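PDB 4JDX: fluorescence recovery protein from Synechocystis sp., which accelerates the return of the photoactivated orange carotenoid protein to its orange form and increases fluorescence recovery after photoprotective quenching, most probably by destabilising that protein's binding to the phycobilisome. Local coordinates for residues T50-D53 with D54-L58; Q77-I80 with I81-F84; G37-A40 with T41-Q45. One frame throughout, in Å; residues are numbered along the deposited sequence.

In the fold
All three contacts are local, each within one helix or at its start. Contact 1 is at the surface, its centre about 26 Å from the centre of the chain, where the loop after helix 17-47 enters helix 53-70. Contact 3 is partly buried in helix 17-47. The two touch where Leu58 packs on Gln45 and Val42, and both meet the second subunit. Contact 2 opens helix 80-89, on the opposite side of the chain's centre. It is partly buried too, and no other chain of the assembly touches it. Contact 1 relies on a carboxylate, contact 2 on aromatic and aliphatic packing, and contact 3 on a threonine hydroxyl beside an apolar side.

Contact 1. Residues T50-D53 with D54-L58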
loop_
_atom_site.group_PDB
_atom_site.type_symbol
_atom_site.label_atom_id
_atom_site.label_comp_id
_atom_site.label_asym_id
_atom_site.label_seq_id
_atom_site.Cartn_x
_atom_site.Cartn_y
_atom_site.Cartn_z
ATOM N N THR A 50 -9.192 6.866 -10.291
ATOM C CA THR A 50 -10.454 7.578 -10.394
ATOM C C THR A 50 -11.399 7.036 -9.336
ATOM O O THR A 50 -11.888 7.772 -8.481
ATOM C CB THR A 50 -11.089 7.388 -11.780
ATOM O OG1 THR A 50 -11.109 5.992 -12.106
ATOM C CG2 THR A 50 -10.304 8.145 -12.838
ATOM N N GLN A 51 -11.641 5.734 -9.405
ATOM C CA GLN A 51 -12.431 5.029 -8.410
ATOM C C GLN A 51 -11.537 4.779 -7.201
ATOM O O GLN A 51 -10.315 4.869 -7.309
ATOM C CB GLN A 51 -12.918 3.709 -9.002
ATOM C CG GLN A 51 -13.976 2.991 -8.194
ATOM C CD GLN A 51 -14.479 1.743 -8.892
ATOM O OE1 GLN A 51 -14.311 1.586 -10.100
ATOM N NE2 GLN A 51 -15.092 0.843 -8.133
ATOM N N ILE A 52 -12.132 4.478 -6.052
ATOM C CA ILE A 52 -11.342 4.242 -4.847
ATOM C C ILE A 52 -10.750 2.843 -4.815
ATOM O O ILE A 52 -9.681 2.628 -4.247
ATOM C CB ILE A 52 -12.158 4.417 -3.567
ATOM C CG1 ILE A 52 -11.227 4.298 -2.361
ATOM C CG2 ILE A 52 -13.270 3.375 -3.489
ATOM C CD1 ILE A 52 -11.923 4.384 -1.057
ATOM N N ASP A 53 -11.453 1.889 -5.408
ATOM C CA ASP A 53 -10.961 0.523 -5.459
ATOM C C ASP A 53 -9.642 0.479 -6.223
ATOM O O ASP A 53 -8.824 -0.409 -6.004
ATOM C CB ASP A 53 -12.000 -0.403 -6.093
ATOM C CG ASP A 53 -13.290 -0.454 -5.298
ATOM O OD1 ASP A 53 -13.362 -1.245 -4.334
ATOM O OD2 ASP A 53 -14.227 0.299 -5.632
ATOM N N ASP A 54 -9.436 1.452 -7.107
ATOM C CA ASP A 54 -8.159 1.611 -7.793
ATOM C C ASP A 54 -7.055 1.812 -6.768
ATOM O O ASP A 54 -5.928 1.349 -6.949
ATOM C CB ASP A 54 -8.194 2.824 -8.724
ATOM C CG ASP A 54 -9.102 2.624 -9.917
ATOM O OD1 ASP A 54 -9.312 1.462 -10.319
ATOM O OD2 ASP A 54 -9.599 3.635 -10.456
ATOM N N LEU A 55 -7.394 2.511 -5.691
ATOM C CA LEU A 55 -6.443 2.823 -4.634
ATOM C C LEU A 55 -6.162 1.594 -3.773
ATOM O O LEU A 55 -5.068 1.445 -3.230
ATOM C CB LEU A 55 -6.980 3.974 -3.779
ATOM C CG LEU A 55 -6.104 4.514 -2.648
ATOM C CD1 LEU A 55 -6.394 5.995 -2.434
ATOM C CD2 LEU A 55 -6.342 3.726 -1.366
ATOM N N TRP A 56 -7.148 0.710 -3.659
ATOM C CA TRP A 56 -6.981 -0.524 -2.897
ATOM C C TRP A 56 -6.238 -1.571 -3.723
ATOM O O TRP A 56 -5.480 -2.377 -3.182
ATOM C CB TRP A 56 -8.338 -1.070 -2.443
ATOM C CG TRP A 56 -9.116 -0.124 -1.561
ATOM C CD1 TRP A 56 -10.421 0.249 -1.707
ATOM C CD2 TRP A 56 -8.631 0.569 -0.403
ATOM N NE1 TRP A 56 -10.779 1.126 -0.713
ATOM C CE2 TRP A 56 -9.699 1.339 0.100
ATOM C CE3 TRP A 56 -7.400 0.612 0.257
ATOM C CZ2 TRP A 56 -9.572 2.142 1.231
ATOM C CZ3 TRP A 56 -7.278 1.409 1.379
ATOM C CH2 TRP A 56 -8.357 2.163 1.854
ATOM N N LYS A 57 -6.458 -1.555 -5.032
ATOM C CA LYS A 57 -5.737 -2.442 -5.938
ATOM C C LYS A 57 -4.255 -2.100 -5.906
ATOM O O LYS A 57 -3.401 -2.986 -5.881
ATOM C CB LYS A 57 -6.264 -2.297 -7.364
ATOM C CG LYS A 57 -7.647 -2.873 -7.575
ATOM C CD LYS A 57 -8.041 -2.829 -9.039
ATOM C CE LYS A 57 -9.496 -3.214 -9.238
ATOM N NZ LYS A 57 -10.410 -2.114 -8.831
ATOM N N LEU A 58 -3.964 -0.804 -5.907
ATOM C CA LEU A 58 -2.592 -0.320 -5.832
ATOM C C LEU A 58 -1.966 -0.759 -4.520
ATOM O O LEU A 58 -0.818 -1.199 -4.476
ATOM C CB LEU A 58 -2.566 1.204 -5.927
ATOM C CG LEU A 58 -1.228 1.869 -5.597
ATOM C CD1 LEU A 58 -0.150 1.458 -6.600
ATOM C CD2 LEU A 58 -1.393 3.383 -5.543
#
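Ile52 and Asp53 offer their carbonyls to the amides of 54-58 as the loop turns into helix 53-70. Ile52 O accepts from Leu55 N at 2.7 Å and from Trp56 N at 3.2 Å. The Trp56 amide approaches in the carbonyl plane. The Leu55 amide comes from well above it. One residue on, Lys57 N bonds Asp53 O at 2.8 Å. Asp54 sends its side chain back to the loop. Its CG stands beside its own backbone N (chi1 -69°), which brings the carboxylate to the preceding amides. Asp54 OD2 receives Thr50 N on its anti lone pair, at 3.3 Å and nearly straight (168°). Gln51 N meets Asp54 OD2 at 3.1 Å from above the carboxylate plane. Thr50 OG1 adds a weak bond to the same oxygen. Replacing Asp54 by an alanine would probably leave the amides of Thr50 and Gln51 without their shared acceptor and the loop freer to move. Gln51 NE2 reaches Asp53 OD2 at 2.7 Å, tilted out of both group planes. Ile52 CD1 rests 3.5 Å from Trp56 NE1, with CG1 close by. Leu55 CD2 lies over one face of the indole, toward its rim. The contact lies at the tip of the pair formed by helices 17-47 and 53-70. Leu58 packs on Gln45 and Ala46 of helix 17-47, while Ile52 and Trp56 pack on Leu35 and Leu38 of the second subunit, respectively.

Contact 2. Residues Q77-I80 with I81-F84; sequences QSVI and IFVF
Phe84 lies beside Ile80, one helical turn away, and both side chains point the same way. Phe84 CB starts 3.9 Å from Ile80 O. CG keeps a similar distance from that oxygen. With CG beside the backbone N of Phe84 (chi1 -83°), the ring swings back along the helix. Its CD2 then comes to 3.2 Å from Ile80 O. The approach is oblique to the ring. Next along that side, Phe84 CE2 meets Ile80 CG1 at 3.8 Å, and Ile80 CD1 is only a little farther from the same carbon. Beyond this, the ring meets that of Phe27 with their planes at about 50°. Ala23 and Leu26 of helix 17-47 and Ile109 of helix 103-114 also touch Phe84. The backbone repeats the pairing: Phe84 N bonds Ile80 O at 3.3 Å in a nearly straight bond (165°). Val83 N bonds Val79 O at 2.8 Å. Val79 CG2 touches Val83 CG2 at 4.2 Å. On another side of the turn, Phe82 CB packs on Val79 O, and the ring's CD2 lies 4.3 Å from Val79 CG1. Leu112 of helix 103-114 also touches Phe82. This is the N-terminal turn of helix 80-89, with Val79 at the N-cap position. Val83 and Phe84 join it to helix 17-47, and Ile81, Phe82 and Phe84 to helix 103-114.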
loop_
_atom_site.group_PDB
_atom_site.type_symbol
_atom_site.label_atom_id
_atom_site.label_comp_id
_atom_site.label_asym_id
_atom_site.label_seq_id
_atom_site.Cartn_x
_atom_site.Cartn_y
_atom_site.Cartn_z
ATOM N N GLN A 77 23.226 -21.193 -2.172
ATOM C CA GLN A 77 23.636 -22.107 -3.232
ATOM C C GLN A 77 22.466 -22.894 -3.816
ATOM O O GLN A 77 22.514 -23.328 -4.968
ATOM C CB GLN A 77 24.684 -23.078 -2.685
ATOM C CG GLN A 77 25.247 -24.038 -3.714
ATOM C CD GLN A 77 26.187 -25.056 -3.098
ATOM O OE1 GLN A 77 25.819 -25.778 -2.172
ATOM N NE2 GLN A 77 27.414 -25.113 -3.605
ATOM N N SER A 78 21.415 -23.071 -3.021
ATOM C CA SER A 78 20.300 -23.930 -3.401
ATOM C C SER A 78 19.427 -23.320 -4.497
ATOM O O SER A 78 18.858 -24.042 -5.319
ATOM C CB SER A 78 19.437 -24.233 -2.176
ATOM O OG SER A 78 18.799 -23.060 -1.706
ATOM N N VAL A 79 19.322 -21.996 -4.508
ATOM C CA VAL A 79 18.405 -21.309 -5.413
ATOM C C VAL A 79 19.053 -20.179 -6.214
ATOM O O VAL A 79 18.432 -19.633 -7.128
ATOM C CB VAL A 79 17.218 -20.715 -4.629
ATOM C CG1 VAL A 79 16.423 -21.826 -3.954
ATOM C CG2 VAL A 79 17.714 -19.696 -3.606
ATOM N N ILE A 80 20.293 -19.832 -5.880
ATOM C CA ILE A 80 20.955 -18.685 -6.499
ATOM C C ILE A 80 20.919 -18.761 -8.023
ATOM O O ILE A 80 20.803 -17.738 -8.700
ATOM C CB ILE A 80 22.418 -18.552 -6.029
ATOM C CG1 ILE A 80 23.052 -17.286 -6.614
ATOM C CG2 ILE A 80 23.222 -19.790 -6.414
ATOM C CD1 ILE A 80 24.402 -16.948 -6.016
ATOM N N ILE A 81 21.014 -19.973 -8.555
ATOM C CA ILE A 81 20.950 -20.181 -10.000
ATOM C C ILE A 81 19.542 -19.908 -10.517
ATOM O O ILE A 81 19.364 -19.323 -11.586
ATOM C CB ILE A 81 21.346 -21.619 -10.386
ATOM C CG1 ILE A 81 22.818 -21.870 -10.055
ATOM C CG2 ILE A 81 21.088 -21.866 -11.871
ATOM C CD1 ILE A 81 23.787 -21.108 -10.948
ATOM N N PHE A 82 18.544 -20.337 -9.751
ATOM C CA PHE A 82 17.150 -20.119 -10.114
ATOM C C PHE A 82 16.833 -18.630 -10.082
ATOM O O PHE A 82 16.094 -18.122 -10.925
ATOM C CB PHE A 82 16.223 -20.870 -9.149
ATOM C CG PHE A 82 16.416 -22.367 -9.154
ATOM C CD1 PHE A 82 16.940 -23.012 -10.260
ATOM C CD2 PHE A 82 16.070 -23.129 -8.050
ATOM C CE1 PHE A 82 17.115 -24.383 -10.265
ATOM C CE2 PHE A 82 16.245 -24.501 -8.051
ATOM C CZ PHE A 82 16.767 -25.127 -9.159
ATOM N N VAL A 83 17.412 -17.933 -9.110
ATOM C CA VAL A 83 17.171 -16.506 -8.941
ATOM C C VAL A 83 17.620 -15.740 -10.177
ATOM O O VAL A 83 16.872 -14.924 -10.714
ATOM C CB VAL A 83 17.911 -15.947 -7.705
ATOM C CG1 VAL A 83 17.766 -14.428 -7.626
ATOM C CG2 VAL A 83 17.403 -16.608 -6.427
ATOM N N PHE A 84 18.842 -16.004 -10.629
ATOM C CA PHE A 84 19.373 -15.334 -11.813
ATOM C C PHE A 84 18.483 -15.563 -13.029
ATOM O O PHE A 84 18.217 -14.638 -13.796
ATOM C CB PHE A 84 20.802 -15.797 -12.107
ATOM C CG PHE A 84 21.846 -15.080 -11.295
ATOM C CD1 PHE A 84 21.984 -13.709 -11.387
ATOM C CD2 PHE A 84 22.685 -15.776 -10.443
ATOM C CE1 PHE A 84 22.936 -13.045 -10.642
ATOM C CE2 PHE A 84 23.640 -15.112 -9.697
ATOM C CZ PHE A 84 23.765 -13.747 -9.799
#

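Contact 3. Residues G37-A40 with T41-Q45; sequences GLLA and TVQAQ
Leu38 O holds two donors from the next turn, the hydroxyl of Thr41 and the amide of Val42. Thr41 OG1 donates to it at 2.7 Å, tilted 24° from the carbonyl plane. Val42 N donates at 2.9 Å and almost straight (173°), nearly along the C=O axis. The hydroxyl therefore comes in at the flank of an ordinary helical bond. The torsion of Thr41 makes this possible: OG1 sits between its backbone N and carbonyl carbon (chi1 59°), and so turns back to the carbonyl three residues earlier. The same torsion lays the methyl CG2 of Thr41 at 3.4 Å from Gly37 O. A polar side chain on the helix surface is satisfied in this way by its own backbone. The helical ladder continues with Thr41 N to Gly37 O at 3.0 Å and Gln43 N to Leu39 O at 2.8 Å. At Ala44 the regular bond to Ala40 O is weak. Ala44 N also bonds Thr41 O, which it shares with Gln45 N, consistent with a slight tightening toward the end of helix 17-47. Outward from the backbone, Val42 CG2 packs against Leu38 CD1 at 3.8 Å, the two side chains crossing obliquely. Gln43 OE1 reaches back over the turn to Leu39 CG at 3.9 Å. Gln43 NE2 makes a weak hydrogen bond to Ala46 O of the second subunit. Leu38 and Val42 both pack on Leu55 of that subunit, and within the chain they touch Phe61 and Leu62 of helix 53-70, respectively. Leu39 packs on Ile49 of the second subunit. In this part of the long helix 17-47, Leu38 and Val42 form one side that serves both the packing on helix 53-70 and the interface of the two-chain assembly, consistent with a dimer.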
loop_
_atom_site.group_PDB
_atom_site.type_symbol
_atom_site.label_atom_id
_atom_site.label_comp_id
_atom_site.label_asym_id
_atom_site.label_seq_id
_atom_site.Cartn_x
_atom_site.Cartn_y
_atom_site.Cartn_z
ATOM N N GLY A 37 11.650 0.469 -11.590
ATOM C CA GLY A 37 10.465 0.006 -12.288
ATOM C C GLY A 37 9.245 0.094 -11.392
ATOM O O GLY A 37 8.200 0.601 -11.796
ATOM N N LEU A 38 9.388 -0.395 -10.165
ATOM C CA LEU A 38 8.302 -0.386 -9.195
ATOM C C LEU A 38 7.776 1.028 -8.998
ATOM O O LEU A 38 6.577 1.286 -9.107
ATOM C CB LEU A 38 8.782 -0.932 -7.851
ATOM C CG LEU A 38 7.739 -0.878 -6.731
ATOM C CD1 LEU A 38 6.467 -1.591 -7.168
ATOM C CD2 LEU A 38 8.291 -1.479 -5.445
ATOM N N LEU A 39 8.692 1.940 -8.699
ATOM C CA LEU A 39 8.351 3.335 -8.487
ATOM C C LEU A 39 7.553 3.894 -9.665
ATOM O O LEU A 39 6.528 4.546 -9.474
ATOM C CB LEU A 39 9.627 4.149 -8.284
ATOM C CG LEU A 39 9.435 5.627 -7.958
ATOM C CD1 LEU A 39 8.443 5.803 -6.811
ATOM C CD2 LEU A 39 10.779 6.266 -7.629
ATOM N N ALA A 40 8.022 3.620 -10.879
ATOM C CA ALA A 40 7.398 4.141 -12.092
ATOM C C ALA A 40 5.955 3.662 -12.236
ATOM O O ALA A 40 5.059 4.452 -12.537
ATOM C CB ALA A 40 8.213 3.736 -13.318
ATOM N N THR A 41 5.733 2.368 -12.025
ATOM C CA THR A 41 4.394 1.798 -12.137
ATOM C C THR A 41 3.474 2.390 -11.076
ATOM O O THR A 41 2.368 2.833 -11.376
ATOM C CB THR A 41 4.400 0.258 -11.987
ATOM O OG1 THR A 41 4.955 -0.110 -10.719
ATOM C CG2 THR A 41 5.198 -0.391 -13.107
ATOM N N VAL A 42 3.951 2.396 -9.836
ATOM C CA VAL A 42 3.204 2.953 -8.716
ATOM C C VAL A 42 2.828 4.400 -8.995
ATOM O O VAL A 42 1.668 4.793 -8.866
ATOM C CB VAL A 42 4.040 2.901 -7.421
ATOM C CG1 VAL A 42 3.398 3.744 -6.312
ATOM C CG2 VAL A 42 4.232 1.458 -6.975
ATOM N N GLN A 43 3.826 5.187 -9.377
ATOM C CA GLN A 43 3.633 6.601 -9.660
ATOM C C GLN A 43 2.617 6.781 -10.781
ATOM O O GLN A 43 1.947 7.811 -10.869
ATOM C CB GLN A 43 4.965 7.239 -10.057
ATOM C CG GLN A 43 5.262 8.549 -9.353
ATOM C CD GLN A 43 6.729 8.925 -9.419
ATOM O OE1 GLN A 43 7.521 8.266 -10.089
ATOM N NE2 GLN A 43 7.100 9.987 -8.718
ATOM N N ALA A 44 2.498 5.761 -11.625
ATOM C CA ALA A 44 1.656 5.835 -12.812
ATOM C C ALA A 44 0.208 5.484 -12.487
ATOM O O ALA A 44 -0.702 6.270 -12.751
ATOM C CB ALA A 44 2.196 4.908 -13.895
ATOM N N GLN A 45 -0.000 4.309 -11.902
ATOM C CA GLN A 45 -1.350 3.824 -11.635
ATOM C C GLN A 45 -1.984 4.566 -10.459
ATOM O O GLN A 45 -3.145 4.335 -10.123
ATOM C CB GLN A 45 -1.353 2.310 -11.394
ATOM C CG GLN A 45 -0.585 1.861 -10.169
ATOM C CD GLN A 45 -0.699 0.365 -9.923
ATOM O OE1 GLN A 45 0.285 -0.368 -10.020
ATOM N NE2 GLN A 45 -1.903 -0.091 -9.593
#